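Local coordinates for protein 3-hydroxyisobutyryl-CoA hydrolase (Mycobacterium thermoresistibile, PDB 4HDT) that probably hydrolyses 3-hydroxyisobutyryl-CoA to 3-hydroxyisobutyrate and free CoA, as a member of the crotonase-like family, and binds zinc ions, at residues P107-V121 against G127-P141. Sequence-based numbering, arbitrary orientation.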
loop_
_atom_site.group_PDB
_atom_site.type_symbol
_atom_site.label_atom_id
_atom_site.label_comp_id
_atom_site.label_asym_id
_atom_site.label_seq_id
_atom_site.Cartn_x
_atom_site.Cartn_y
_atom_site.Cartn_z
ATOM N N PRO A 107 19.481 -5.342 5.770
ATOM C CA PRO A 107 18.775 -4.041 5.879
ATOM C C PRO A 107 18.196 -3.639 4.511
ATOM O O PRO A 107 18.889 -3.721 3.499
ATOM C CB PRO A 107 19.894 -3.084 6.277
ATOM C CG PRO A 107 20.836 -3.948 7.059
ATOM C CD PRO A 107 20.857 -5.238 6.272
ATOM N N TYR A 108 16.948 -3.191 4.530
ATOM C CA TYR A 108 16.233 -2.737 3.338
ATOM C C TYR A 108 15.651 -1.388 3.769
ATOM O O TYR A 108 14.716 -1.308 4.588
ATOM C CB TYR A 108 15.142 -3.735 2.925
ATOM C CG TYR A 108 14.310 -3.386 1.698
ATOM C CD1 TYR A 108 13.289 -2.458 1.764
ATOM C CD2 TYR A 108 14.499 -4.046 0.479
ATOM C CE1 TYR A 108 12.496 -2.161 0.658
ATOM C CE2 TYR A 108 13.737 -3.749 -0.617
ATOM C CZ TYR A 108 12.710 -2.832 -0.531
ATOM O OH TYR A 108 11.914 -2.536 -1.628
ATOM N N VAL A 109 16.231 -0.351 3.182
ATOM C CA VAL A 109 15.913 1.024 3.513
ATOM C C VAL A 109 14.989 1.569 2.433
ATOM O O VAL A 109 15.300 1.500 1.245
ATOM C CB VAL A 109 17.202 1.884 3.554
ATOM C CG1 VAL A 109 16.886 3.321 3.877
ATOM C CG2 VAL A 109 18.250 1.288 4.503
ATOM N N SER A 110 13.822 2.060 2.813
ATOM C CA SER A 110 12.912 2.609 1.790
ATOM C C SER A 110 12.708 4.075 2.056
ATOM O O SER A 110 12.556 4.505 3.217
ATOM C CB SER A 110 11.605 1.905 1.760
ATOM O OG SER A 110 10.992 1.950 3.034
ATOM N N ILE A 111 12.805 4.862 0.989
ATOM C CA ILE A 111 12.615 6.317 1.076
ATOM C C ILE A 111 11.230 6.684 0.575
ATOM O O ILE A 111 11.012 6.986 -0.596
ATOM C CB ILE A 111 13.696 7.118 0.308
ATOM C CG1 ILE A 111 15.114 6.636 0.646
ATOM C CG2 ILE A 111 13.513 8.621 0.539
ATOM C CD1 ILE A 111 15.492 6.787 2.081
ATOM N N MET A 112 10.282 6.636 1.511
ATOM C CA MET A 112 8.867 6.846 1.202
ATOM C C MET A 112 8.565 8.345 1.347
ATOM O O MET A 112 7.776 8.798 2.172
ATOM C CB MET A 112 8.030 5.951 2.141
ATOM C CG MET A 112 8.125 4.465 1.773
ATOM S SD MET A 112 6.988 3.411 2.684
ATOM C CE MET A 112 7.822 3.458 4.251
ATOM N N ASP A 113 9.174 9.085 0.442
ATOM C CA ASP A 113 9.066 10.534 0.320
ATOM C C ASP A 113 7.914 10.870 -0.607
ATOM O O ASP A 113 7.541 10.104 -1.487
ATOM C CB ASP A 113 10.380 11.007 -0.270
ATOM C CG ASP A 113 10.417 12.476 -0.532
ATOM O OD1 ASP A 113 10.066 13.284 0.307
ATOM O OD2 ASP A 113 10.852 12.817 -1.645
ATOM N N GLY A 114 7.269 11.993 -0.364
ATOM C CA GLY A 114 6.213 12.449 -1.255
ATOM C C GLY A 114 5.046 11.483 -1.409
ATOM O O GLY A 114 4.647 10.788 -0.467
ATOM N N ILE A 115 4.512 11.403 -2.605
ATOM C CA ILE A 115 3.367 10.523 -2.875
ATOM C C ILE A 115 3.805 9.045 -2.793
ATOM O O ILE A 115 4.697 8.623 -3.508
ATOM C CB ILE A 115 2.781 10.831 -4.273
ATOM C CG1 ILE A 115 2.170 12.238 -4.292
ATOM C CG2 ILE A 115 1.736 9.804 -4.668
ATOM C CD1 ILE A 115 1.835 12.748 -5.682
ATOM N N VAL A 116 3.153 8.272 -1.937
ATOM C CA VAL A 116 3.445 6.855 -1.766
ATOM C C VAL A 116 2.090 6.150 -1.574
ATOM O O VAL A 116 1.454 6.222 -0.509
ATOM C CB VAL A 116 4.324 6.609 -0.515
ATOM C CG1 VAL A 116 4.665 5.129 -0.428
ATOM C CG2 VAL A 116 5.623 7.428 -0.503
ATOM N N MET A 117 1.573 5.500 -2.602
ATOM C CA MET A 117 0.200 4.973 -2.544
ATOM C C MET A 117 0.127 3.584 -3.196
ATOM O O MET A 117 0.836 3.319 -4.142
ATOM C CB MET A 117 -0.817 5.940 -3.191
ATOM C CG MET A 117 -1.085 7.258 -2.441
ATOM S SD MET A 117 -2.524 8.107 -3.126
ATOM C CE MET A 117 -1.848 8.517 -4.713
ATOM N N GLY A 118 -0.736 2.725 -2.631
ATOM C CA GLY A 118 -1.040 1.408 -3.192
ATOM C C GLY A 118 0.219 0.604 -3.382
ATOM O O GLY A 118 0.959 0.337 -2.442
ATOM N N GLY A 119 0.519 0.230 -4.612
ATOM C CA GLY A 119 1.769 -0.510 -4.836
ATOM C C GLY A 119 3.044 0.107 -4.327
ATOM O O GLY A 119 3.991 -0.583 -4.024
ATOM N N GLY A 120 3.083 1.447 -4.170
ATOM C CA GLY A 120 4.232 2.109 -3.554
ATOM C C GLY A 120 4.385 1.776 -2.071
ATOM O O GLY A 120 5.477 1.587 -1.577
ATOM N N VAL A 121 3.256 1.678 -1.374
ATOM C CA VAL A 121 3.245 1.107 -0.019
ATOM C C VAL A 121 3.765 -0.320 -0.042
ATOM O O VAL A 121 4.575 -0.723 0.805
ATOM C CB VAL A 121 1.829 1.167 0.632
ATOM C CG1 VAL A 121 1.844 0.454 1.996
ATOM C CG2 VAL A 121 1.398 2.620 0.799
ATOM N N GLY A 127 9.662 -2.890 4.295
ATOM C CA GLY A 127 11.083 -2.807 4.611
ATOM C C GLY A 127 11.365 -2.743 6.088
ATOM O O GLY A 127 10.451 -2.683 6.887
ATOM N N ASN A 128 12.638 -2.770 6.450
ATOM C CA ASN A 128 13.008 -2.778 7.845
ATOM C C ASN A 128 13.642 -1.512 8.324
ATOM O O ASN A 128 13.832 -1.327 9.535
ATOM C CB ASN A 128 13.885 -4.003 8.161
ATOM C CG ASN A 128 15.017 -4.157 7.176
ATOM O OD1 ASN A 128 15.880 -3.311 7.147
ATOM N ND2 ASN A 128 15.090 -5.318 6.433
ATOM N N VAL A 129 13.943 -0.621 7.374
ATOM C CA VAL A 129 14.345 0.749 7.698
ATOM C C VAL A 129 13.526 1.708 6.824
ATOM O O VAL A 129 13.955 2.148 5.732
ATOM C CB VAL A 129 15.838 1.023 7.521
ATOM C CG1 VAL A 129 16.210 2.381 8.093
ATOM C CG2 VAL A 129 16.661 -0.041 8.223
ATOM N N ARG A 130 12.341 2.054 7.336
ATOM C CA ARG A 130 11.323 2.741 6.536
ATOM C C ARG A 130 11.311 4.212 6.889
ATOM O O ARG A 130 11.029 4.570 8.030
ATOM C CB ARG A 130 9.962 2.129 6.818
ATOM C CG ARG A 130 9.882 0.626 6.450
ATOM C CD ARG A 130 8.633 -0.056 6.936
ATOM N NE ARG A 130 8.528 0.001 8.399
ATOM C CZ ARG A 130 7.411 -0.283 9.058
ATOM N NH1 ARG A 130 6.345 -0.717 8.406
ATOM N NH2 ARG A 130 7.348 -0.140 10.380
ATOM N N VAL A 131 11.668 5.018 5.911
ATOM C CA VAL A 131 11.864 6.476 6.131
ATOM C C VAL A 131 10.746 7.258 5.440
ATOM O O VAL A 131 10.419 7.007 4.252
ATOM C CB VAL A 131 13.218 6.935 5.572
ATOM C CG1 VAL A 131 13.408 8.433 5.750
ATOM C CG2 VAL A 131 14.378 6.139 6.215
ATOM N N VAL A 132 10.118 8.147 6.192
ATOM C CA VAL A 132 9.156 9.103 5.632
ATOM C C VAL A 132 9.646 10.507 5.884
ATOM O O VAL A 132 10.612 10.721 6.622
ATOM C CB VAL A 132 7.728 8.913 6.203
ATOM C CG1 VAL A 132 7.076 7.638 5.666
ATOM C CG2 VAL A 132 7.764 8.878 7.722
ATOM N N THR A 133 9.024 11.490 5.219
ATOM C CA THR A 133 9.514 12.855 5.264
ATOM C C THR A 133 8.358 13.818 5.534
ATOM O O THR A 133 7.207 13.385 5.705
ATOM C CB THR A 133 10.133 13.285 3.911
ATOM O OG1 THR A 133 9.066 13.469 2.936
ATOM C CG2 THR A 133 11.129 12.265 3.390
ATOM N N ASP A 134 8.654 15.113 5.507
ATOM C CA ASP A 134 7.630 16.109 5.693
ATOM C C ASP A 134 6.721 16.314 4.466
ATOM O O ASP A 134 5.774 17.124 4.546
ATOM C CB ASP A 134 8.217 17.435 6.157
ATOM C CG ASP A 134 9.344 17.937 5.296
ATOM O OD1 ASP A 134 9.800 17.186 4.411
ATOM O OD2 ASP A 134 9.787 19.097 5.509
ATOM N N THR A 135 7.035 15.662 3.348
ATOM C CA THR A 135 6.173 15.747 2.151
ATOM C C THR A 135 5.409 14.467 1.924
ATOM O O THR A 135 4.614 14.375 0.973
ATOM C CB THR A 135 6.990 16.057 0.873
ATOM O OG1 THR A 135 7.840 14.919 0.586
ATOM C CG2 THR A 135 7.816 17.339 1.074
ATOM N N THR A 136 5.685 13.421 2.730
ATOM C CA THR A 136 4.975 12.159 2.551
ATOM C C THR A 136 3.446 12.315 2.541
ATOM O O THR A 136 2.863 12.952 3.451
ATOM C CB THR A 136 5.418 11.151 3.634
ATOM O OG1 THR A 136 6.845 10.944 3.512
ATOM C CG2 THR A 136 4.633 9.824 3.544
ATOM N N LYS A 137 2.824 11.776 1.486
ATOM C CA LYS A 137 1.365 11.664 1.350
ATOM C C LYS A 137 1.108 10.215 1.017
ATOM O O LYS A 137 1.255 9.792 -0.143
ATOM C CB LYS A 137 0.817 12.646 0.299
ATOM C CG LYS A 137 1.060 14.090 0.760
ATOM C CD LYS A 137 0.441 15.130 -0.131
ATOM C CE LYS A 137 0.722 16.541 0.386
ATOM N NZ LYS A 137 2.153 16.991 0.157
ATOM N N MET A 138 0.759 9.441 2.054
ATOM C CA MET A 138 0.644 7.983 1.940
ATOM C C MET A 138 -0.807 7.587 1.971
ATOM O O MET A 138 -1.594 8.161 2.707
ATOM C CB MET A 138 1.430 7.294 3.068
ATOM C CG MET A 138 1.560 5.772 2.920
ATOM S SD MET A 138 2.627 4.986 4.156
ATOM C CE MET A 138 4.221 5.658 3.810
ATOM N N ALA A 139 -1.180 6.605 1.174
ATOM C CA ALA A 139 -2.566 6.168 1.154
ATOM C C ALA A 139 -2.715 4.783 0.592
ATOM O O ALA A 139 -1.829 4.295 -0.135
ATOM C CB ALA A 139 -3.438 7.125 0.344
ATOM N N MET A 140 -3.820 4.134 0.985
ATOM C CA MET A 140 -4.339 2.931 0.329
ATOM C C MET A 140 -5.720 3.281 -0.229
ATOM O O MET A 140 -6.745 3.094 0.420
ATOM C CB MET A 140 -4.378 1.745 1.316
ATOM C CG MET A 140 -3.001 1.373 1.870
ATOM S SD MET A 140 -1.836 0.786 0.629
ATOM C CE MET A 140 -2.616 -0.752 0.079
ATOM N N PRO A 141 -5.746 3.848 -1.442
ATOM C CA PRO A 141 -6.963 4.456 -2.005
ATOM C C PRO A 141 -7.825 3.548 -2.899
ATOM O O PRO A 141 -8.728 4.035 -3.625
ATOM C CB PRO A 141 -6.349 5.558 -2.847
ATOM C CG PRO A 141 -5.181 4.881 -3.438
ATOM C CD PRO A 141 -4.596 4.049 -2.338
#
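D113 and T133 meet where two parallel strand pairs change direction together, an example of polar side chains fastening a shared corner between successive strand pairs. T133 OG1 donates to D113 OD1 at 2.8 Å, on the lone pair pointing away from the other carboxylate oxygen; CG of D113 stands anti to its backbone N (chi1 177°), which swings the carboxylate across to the threonine. T133 OG1 also accepts from the backbone N of T135, closing an ST turn within the type I turn T133-T136. Beside it, T136 OG1 donates to M112 O (2.7 Å) in the carbonyl plane and accepts the N-H of T133 in a nearly straight bond (173°), so one hydroxyl joins M112 to the turn. Before this corner, strands 108-112 and 129-132 pair in the main sheet; beyond it, 115-117 and 137-139 form a small parallel sheet, both within the beta-beta-alpha spiral of the crotonase fold. On the face carrying S110, R130 and M112, M112 bends at chi3 (-73°): its SD lies 3.7 Å from M138 CE, while its CE reaches R130 CB at 3.6 Å. At the far end, G118 N, at the N-cap of helix 119-124, donates to A139 O. Further out, H192, a zinc ligand with E64, hydrogen-bonds through ND1 to D113 OD1, which places the aspartate in that metal's second shell.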